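Side-chain contacts in HcgB (Methanococcus maripaludis, PDB 5D5P), which probably acts as a guanylyltransferase in the biosynthesis of the iron-guanylylpyridinol (FeGP) cofactor of [Fe]-hydrogenase: residues K51-I56 and L144-A149; M80-K85 and G110-I115. All coordinates share one frame; numbering follows the deposited sequence.

Contact 1. Residues K51-I56 and L144-A149; sequences KVVSDI and LELITA
Ile56 and Leu146 meet tip to tip between two helices. Ile56 can be followed outward. Its CB lies 3.8 Å from Leu146 CD2. At Ile56 CB the chain forks, and both branches stay with the leucine. The CG2 branch ends 3.8 Å from Leu146 CD2, with Leu146 CG slightly farther off. The other branch runs through CG1, anti to the carbonyl carbon (chi1 -72°), and ends in CD1. That methyl is 3.8 Å from Leu146 CD2 and also touches Ile147 CG1 at 4.1 Å. Leu146 CD2 is thus met by CB, CG2 and CD1 of Ile56. The segments belong to helices 47-57 and 138-151, which lie side by side on one face of the mixed sheet. Helix 47-57 is the helix of the beta-alpha-beta crossover between the parallel strands 39-43 and 64-67. The segment axes run in roughly the same direction, 31° apart, and approach to 10.3 Å. Val53 adds a second wall to the leucine methyl. Its CG1 is 3.9 Å from Leu146 CD2, and the two side chains cross at about a right angle. Glu145, on the sheet side of helix 138-151, forms a salt bridge with Arg101 and a hydrogen bond with Ser128. Leu146 also touches Ile115 of strand 111-117.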
ATOM      1  N   LYS A  51       7.294  20.520   4.133  1.00 28.12           N
ATOM      2  CA  LYS A  51       8.622  20.950   3.707  1.00 31.00           C
ATOM      3  C   LYS A  51       9.469  19.768   3.229  1.00 33.46           C
ATOM      4  O   LYS A  51      10.177  19.864   2.210  1.00 33.79           O
ATOM      5  CB  LYS A  51       9.340  21.688   4.826  1.00 32.83           C
ATOM      6  CG  LYS A  51      10.768  22.123   4.429  1.00 39.79           C
ATOM      7  CD  LYS A  51      11.531  22.822   5.545  1.00 48.84           C
ATOM      8  CE  LYS A  51      12.970  23.131   5.108  1.00 54.30           C
ATOM      9  NZ  LYS A  51      13.053  23.633   3.701  1.00 55.49           N
ATOM     10  N   VAL A  52       9.423  18.663   3.971  1.00 28.63           N
ATOM     11  CA  VAL A  52      10.172  17.481   3.560  1.00 31.73           C
ATOM     12  C   VAL A  52       9.751  17.065   2.146  1.00 29.36           C
ATOM     13  O   VAL A  52      10.595  16.812   1.302  1.00 31.44           O
ATOM     14  CB  VAL A  52       9.961  16.283   4.537  1.00 33.26           C
ATOM     15  CG1 VAL A  52      10.569  14.997   3.965  1.00 34.70           C
ATOM     16  CG2 VAL A  52      10.546  16.597   5.893  1.00 33.72           C
ATOM     17  N   VAL A  53       8.446  17.004   1.881  1.00 27.36           N
ATOM     18  CA  VAL A  53       7.965  16.535   0.588  1.00 25.57           C
ATOM     19  C   VAL A  53       8.290  17.544  -0.510  1.00 26.45           C
ATOM     20  O   VAL A  53       8.796  17.187  -1.559  1.00 29.26           O
ATOM     21  CB  VAL A  53       6.444  16.266   0.615  1.00 25.07           C
ATOM     22  CG1 VAL A  53       5.907  15.980  -0.770  1.00 22.64           C
ATOM     23  CG2 VAL A  53       6.142  15.080   1.551  1.00 26.97           C
ATOM     24  N   SER A  54       8.017  18.809  -0.230  1.00 24.50           N
ATOM     25  CA  SER A  54       8.190  19.867  -1.212  1.00 28.83           C
ATOM     26  C   SER A  54       9.651  19.981  -1.644  1.00 32.58           C
ATOM     27  O   SER A  54       9.944  20.151  -2.833  1.00 32.94           O
ATOM     28  CB  SER A  54       7.679  21.200  -0.640  1.00 32.71           C
ATOM     29  OG  SER A  54       7.864  22.249  -1.570  1.00 39.54           O
ATOM     30  N   ASP A  55      10.575  19.869  -0.697  1.00 36.33           N
ATOM     31  CA  ASP A  55      11.981  19.992  -1.042  1.00 38.69           C
ATOM     32  C   ASP A  55      12.421  18.895  -2.003  1.00 36.80           C
ATOM     33  O   ASP A  55      13.226  19.141  -2.887  1.00 39.46           O
ATOM     34  CB  ASP A  55      12.852  19.963   0.214  1.00 43.60           C
ATOM     35  CG  ASP A  55      12.794  21.269   0.995  1.00 51.58           C
ATOM     36  OD1 ASP A  55      12.260  22.261   0.456  1.00 55.18           O
ATOM     37  OD2 ASP A  55      13.259  21.298   2.153  1.00 55.43           O
ATOM     38  N   ILE A  56      11.863  17.697  -1.862  1.00 32.24           N
ATOM     39  CA  ILE A  56      12.246  16.599  -2.747  1.00 30.33           C
ATOM     40  C   ILE A  56      11.597  16.754  -4.110  1.00 33.94           C
ATOM     41  O   ILE A  56      12.251  16.634  -5.136  1.00 39.41           O
ATOM     42  CB  ILE A  56      11.857  15.225  -2.150  1.00 29.48           C
ATOM     43  CG1 ILE A  56      12.780  14.891  -0.982  1.00 35.00           C
ATOM     44  CG2 ILE A  56      11.932  14.135  -3.224  1.00 28.70           C
ATOM     45  CD1 ILE A  56      12.252  13.772  -0.112  1.00 35.51           C
ATOM     46  N   LEU A 144      12.316   9.060   3.828  1.00 30.92           N
ATOM     47  CA  LEU A 144      12.587   7.717   3.325  1.00 30.20           C
ATOM     48  C   LEU A 144      11.394   7.179   2.520  1.00 29.19           C
ATOM     49  O   LEU A 144      11.590   6.508   1.497  1.00 30.26           O
ATOM     50  CB  LEU A 144      12.906   6.760   4.468  1.00 32.74           C
ATOM     51  CG  LEU A 144      13.164   5.314   4.060  1.00 37.71           C
ATOM     52  CD1 LEU A 144      14.373   5.292   3.127  1.00 41.44           C
ATOM     53  CD2 LEU A 144      13.395   4.429   5.278  1.00 39.87           C
ATOM     54  N   GLU A 145      10.174   7.448   2.985  1.00 23.99           N
ATOM     55  CA  GLU A 145       8.979   6.959   2.283  1.00 25.68           C
ATOM     56  C   GLU A 145       8.993   7.519   0.872  1.00 22.30           C
ATOM     57  O   GLU A 145       8.749   6.794  -0.097  1.00 21.84           O
ATOM     58  CB  GLU A 145       7.669   7.373   2.987  1.00 26.65           C
ATOM     59  CG  GLU A 145       7.356   6.590   4.262  1.00 29.37           C
ATOM     60  CD  GLU A 145       6.233   7.219   5.072  1.00 36.73           C
ATOM     61  OE1 GLU A 145       5.696   8.272   4.634  1.00 37.83           O
ATOM     62  OE2 GLU A 145       5.895   6.668   6.150  1.00 34.89           O
ATOM     63  N   LEU A 146       9.290   8.811   0.767  1.00 21.33           N
ATOM     64  CA  LEU A 146       9.141   9.471  -0.536  1.00 23.62           C
ATOM     65  C   LEU A 146      10.256   9.069  -1.481  1.00 25.71           C
ATOM     66  O   LEU A 146      10.012   8.775  -2.664  1.00 25.20           O
ATOM     67  CB  LEU A 146       9.082  10.985  -0.370  1.00 23.90           C
ATOM     68  CG  LEU A 146       8.927  11.791  -1.662  1.00 23.00           C
ATOM     69  CD1 LEU A 146       7.732  11.292  -2.443  1.00 23.04           C
ATOM     70  CD2 LEU A 146       8.729  13.273  -1.306  1.00 25.10           C
ATOM     71  N   ILE A 147      11.475   9.043  -0.962  1.00 25.70           N
ATOM     72  CA  ILE A 147      12.629   8.635  -1.760  1.00 27.10           C
ATOM     73  C   ILE A 147      12.436   7.186  -2.233  1.00 25.81           C
ATOM     74  O   ILE A 147      12.730   6.850  -3.392  1.00 27.33           O
ATOM     75  CB  ILE A 147      13.940   8.778  -0.980  1.00 31.57           C
ATOM     76  CG1 ILE A 147      14.259  10.266  -0.800  1.00 35.37           C
ATOM     77  CG2 ILE A 147      15.076   8.106  -1.717  1.00 29.26           C
ATOM     78  CD1 ILE A 147      15.510  10.526  -0.017  1.00 42.66           C
ATOM     79  N   THR A 148      11.922   6.339  -1.352  1.00 26.73           N
ATOM     80  CA  THR A 148      11.659   4.943  -1.716  1.00 26.93           C
ATOM     81  C   THR A 148      10.605   4.846  -2.820  1.00 24.44           C
ATOM     82  O   THR A 148      10.771   4.092  -3.788  1.00 23.14           O
ATOM     83  CB  THR A 148      11.202   4.119  -0.483  1.00 32.65           C
ATOM     84  OG1 THR A 148      12.302   4.028   0.442  1.00 30.09           O
ATOM     85  CG2 THR A 148      10.839   2.707  -0.888  1.00 36.14           C
ATOM     86  N   ALA A 149       9.532   5.618  -2.677  1.00 22.30           N
ATOM     87  CA  ALA A 149       8.433   5.553  -3.650  1.00 23.23           C
ATOM     88  C   ALA A 149       8.924   6.033  -5.010  1.00 24.35           C
ATOM     89  O   ALA A 149       8.523   5.489  -6.052  1.00 23.03           O
ATOM     90  CB  ALA A 149       7.228   6.371  -3.174  1.00 22.39           C
TER

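Contact 2. Residues M80-K85 and G110-I115; sequences MPALNK and GSLLLI
Ala82 rests on the backbone of Leu112, where the first turn of helix 81-92 meets strand 111-117. Its CB is 3.3 Å from Leu112 O and 4.0 Å from Leu112 CB. The small methyl is consistent with the close approach: the CA atoms of Ala82 and Leu112 are 6.1 Å apart. With CG opposite the backbone N (chi1 171°), Leu112 can bring CD2 to the same alanine, 4.1 Å from Ala82 CB. Leu114, two residues on, points to the same side of the strand but is built differently. Its CG stands beside the backbone N (chi1 -62°) and the rest of the chain is extended. This carries CD1 up to the helix, 3.9 Å from Leu83 CA. The same methyl meets Leu83 CD1 at 4.1 Å, and the two leucine side chains cross obliquely. Helix 81-92 links strands 64-67 and 97-103, which run parallel in the sheet. Its start is tied to the sheet by polar bonds beside the contact: Ala82 O accepts from Thr100 OG1, and Ala82 shares a backbone hydrogen bond with Arg103. The second subunit closes in here too, with its Met80 against Leu83 and its Ile122 against Met80. Across the two segments the side chains contribute only carbon surfaces. The contact between them is apolar and probably rests on shape and burial. Its shortest approach sets the alanine methyl against a carbonyl oxygen, while the neighbouring strand supplies directional bonds.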
ATOM      1  N   MET A  80      -8.919   2.696   4.232  1.00 16.47           N
ATOM      2  CA  MET A  80      -7.595   3.037   3.718  1.00 19.75           C
ATOM      3  C   MET A  80      -7.342   4.538   3.836  1.00 17.96           C
ATOM      4  O   MET A  80      -7.552   5.296   2.869  1.00 18.64           O
ATOM      5  CB  MET A  80      -7.464   2.539   2.272  1.00 22.25           C
ATOM      6  CG  MET A  80      -7.359   1.030   2.241  1.00 25.05           C
ATOM      7  SD  MET A  80      -7.034   0.483   0.577  1.00 31.62           S
ATOM      8  CE  MET A  80      -8.670   0.843   0.024  1.00 18.30           C
ATOM      9  N   PRO A  81      -6.927   4.980   5.038  1.00 20.18           N
ATOM     10  CA  PRO A  81      -6.881   6.423   5.262  1.00 17.01           C
ATOM     11  C   PRO A  81      -5.937   7.150   4.296  1.00 18.88           C
ATOM     12  O   PRO A  81      -6.380   8.163   3.734  1.00 18.86           O
ATOM     13  CB  PRO A  81      -6.424   6.531   6.717  1.00 17.89           C
ATOM     14  CG  PRO A  81      -7.073   5.267   7.353  1.00 16.89           C
ATOM     15  CD  PRO A  81      -6.768   4.232   6.303  1.00 16.86           C
ATOM     16  N   ALA A  82      -4.706   6.659   4.088  1.00 16.80           N
ATOM     17  CA  ALA A  82      -3.806   7.353   3.154  1.00 19.94           C
ATOM     18  C   ALA A  82      -4.487   7.573   1.803  1.00 21.06           C
ATOM     19  O   ALA A  82      -4.448   8.672   1.251  1.00 18.92           O
ATOM     20  CB  ALA A  82      -2.502   6.542   2.953  1.00 22.67           C
ATOM     21  N   LEU A  83      -5.136   6.535   1.292  1.00 17.67           N
ATOM     22  CA  LEU A  83      -5.770   6.625  -0.011  1.00 18.34           C
ATOM     23  C   LEU A  83      -6.878   7.680   0.007  1.00 17.78           C
ATOM     24  O   LEU A  83      -6.975   8.526  -0.887  1.00 18.91           O
ATOM     25  CB  LEU A  83      -6.337   5.271  -0.435  1.00 19.28           C
ATOM     26  CG  LEU A  83      -7.174   5.325  -1.719  1.00 22.38           C
ATOM     27  CD1 LEU A  83      -6.307   5.552  -2.961  1.00 21.19           C
ATOM     28  CD2 LEU A  83      -8.011   4.058  -1.875  1.00 26.12           C
ATOM     29  N   ASN A  84      -7.709   7.634   1.029  1.00 19.31           N
ATOM     30  CA  ASN A  84      -8.846   8.540   1.038  1.00 18.25           C
ATOM     31  C   ASN A  84      -8.448   9.987   1.303  1.00 19.97           C
ATOM     32  O   ASN A  84      -9.171  10.899   0.882  1.00 20.36           O
ATOM     33  CB  ASN A  84      -9.913   8.010   2.012  1.00 17.73           C
ATOM     34  CG  ASN A  84     -10.647   6.797   1.402  1.00 25.69           C
ATOM     35  OD1 ASN A  84     -11.207   6.891   0.307  1.00 26.43           O
ATOM     36  ND2 ASN A  84     -10.571   5.657   2.053  1.00 24.87           N
ATOM     37  N   LYS A  85      -7.311  10.217   1.974  1.00 19.64           N
ATOM     38  CA  LYS A  85      -6.786  11.593   2.093  1.00 22.32           C
ATOM     39  C   LYS A  85      -6.414  12.095   0.700  1.00 21.96           C
ATOM     40  O   LYS A  85      -6.666  13.243   0.348  1.00 21.22           O
ATOM     41  CB  LYS A  85      -5.560  11.641   2.991  1.00 23.95           C
ATOM     42  CG  LYS A  85      -5.845  11.379   4.445  1.00 24.49           C
ATOM     43  CD  LYS A  85      -4.606  11.733   5.258  1.00 30.58           C
ATOM     44  CE  LYS A  85      -4.636  11.028   6.605  1.00 40.25           C
ATOM     45  NZ  LYS A  85      -3.440  11.348   7.445  1.00 47.98           N
ATOM     46  N   GLY A 110       0.514   0.881  10.570  1.00 20.38           N
ATOM     47  CA  GLY A 110       1.611   1.719  10.087  1.00 20.91           C
ATOM     48  C   GLY A 110       1.199   2.648   8.958  1.00 20.05           C
ATOM     49  O   GLY A 110      -0.011   2.801   8.678  1.00 19.85           O
ATOM     50  N   SER A 111       2.190   3.224   8.276  1.00 20.59           N
ATOM     51  CA  SER A 111       1.931   4.283   7.308  1.00 21.32           C
ATOM     52  C   SER A 111       2.131   3.864   5.885  1.00 18.66           C
ATOM     53  O   SER A 111       2.972   3.023   5.580  1.00 20.43           O
ATOM     54  CB  SER A 111       2.842   5.488   7.570  1.00 26.82           C
ATOM     55  OG  SER A 111       2.547   6.029   8.842  1.00 35.74           O
ATOM     56  N   LEU A 112       1.350   4.511   5.020  1.00 18.83           N
ATOM     57  CA  LEU A 112       1.466   4.343   3.570  1.00 18.32           C
ATOM     58  C   LEU A 112       1.594   5.719   2.942  1.00 19.47           C
ATOM     59  O   LEU A 112       0.813   6.627   3.284  1.00 19.27           O
ATOM     60  CB  LEU A 112       0.215   3.612   3.011  1.00 17.83           C
ATOM     61  CG  LEU A 112       0.091   3.555   1.497  1.00 19.35           C
ATOM     62  CD1 LEU A 112       1.154   2.631   0.870  1.00 20.77           C
ATOM     63  CD2 LEU A 112      -1.327   3.084   1.115  1.00 19.44           C
ATOM     64  N   LEU A 113       2.599   5.900   2.080  1.00 19.25           N
ATOM     65  CA  LEU A 113       2.671   7.087   1.236  1.00 20.23           C
ATOM     66  C   LEU A 113       2.301   6.670  -0.198  1.00 20.02           C
ATOM     67  O   LEU A 113       2.733   5.635  -0.673  1.00 19.50           O
ATOM     68  CB  LEU A 113       4.086   7.724   1.281  1.00 20.48           C
ATOM     69  CG  LEU A 113       4.277   8.930   0.357  1.00 19.75           C
ATOM     70  CD1 LEU A 113       5.284   9.896   0.990  1.00 26.61           C
ATOM     71  CD2 LEU A 113       4.824   8.495  -0.991  1.00 21.83           C
ATOM     72  N   LEU A 114       1.488   7.486  -0.871  1.00 19.01           N
ATOM     73  CA  LEU A 114       1.115   7.257  -2.265  1.00 18.42           C
ATOM     74  C   LEU A 114       1.399   8.495  -3.085  1.00 17.09           C
ATOM     75  O   LEU A 114       1.277   9.631  -2.605  1.00 18.95           O
ATOM     76  CB  LEU A 114      -0.378   6.919  -2.400  1.00 16.96           C
ATOM     77  CG  LEU A 114      -0.867   5.643  -1.692  1.00 17.94           C
ATOM     78  CD1 LEU A 114      -2.413   5.594  -1.759  1.00 20.19           C
ATOM     79  CD2 LEU A 114      -0.275   4.410  -2.342  1.00 18.81           C
ATOM     80  N   ILE A 115       1.825   8.275  -4.317  1.00 17.15           N
ATOM     81  CA  ILE A 115       1.803   9.322  -5.330  1.00 18.48           C
ATOM     82  C   ILE A 115       0.704   8.957  -6.314  1.00 17.70           C
ATOM     83  O   ILE A 115       0.710   7.854  -6.883  1.00 19.39           O
ATOM     84  CB  ILE A 115       3.153   9.460  -6.038  1.00 19.27           C
ATOM     85  CG1 ILE A 115       4.261   9.658  -5.003  1.00 18.69           C
ATOM     86  CG2 ILE A 115       3.093  10.597  -7.061  1.00 24.01           C
ATOM     87  CD1 ILE A 115       5.657   9.878  -5.646  1.00 20.03           C
TER

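The two contacts lie on opposite faces of the same mixed sheet, with centres about 14 Å apart. Helices 47-57 and 138-151 of contact 1 cover one face, and helix 81-92 of contact 2 covers the other. Strand 111-117 joins them. Leu112 and Leu114 point to helix 81-92, while Leu113 and Ile115 touch helix 138-151. Between the two contacts the closest approach is Glu145 OE2 to Ser111 CB, 3.6 Å. Along the chain the order is 51-56, 80-85, 110-115, 144-149, so contact 1 encloses contact 2. Both belong to a three-layer alpha-beta-alpha fold, and the second subunit adjoins it at contact 2.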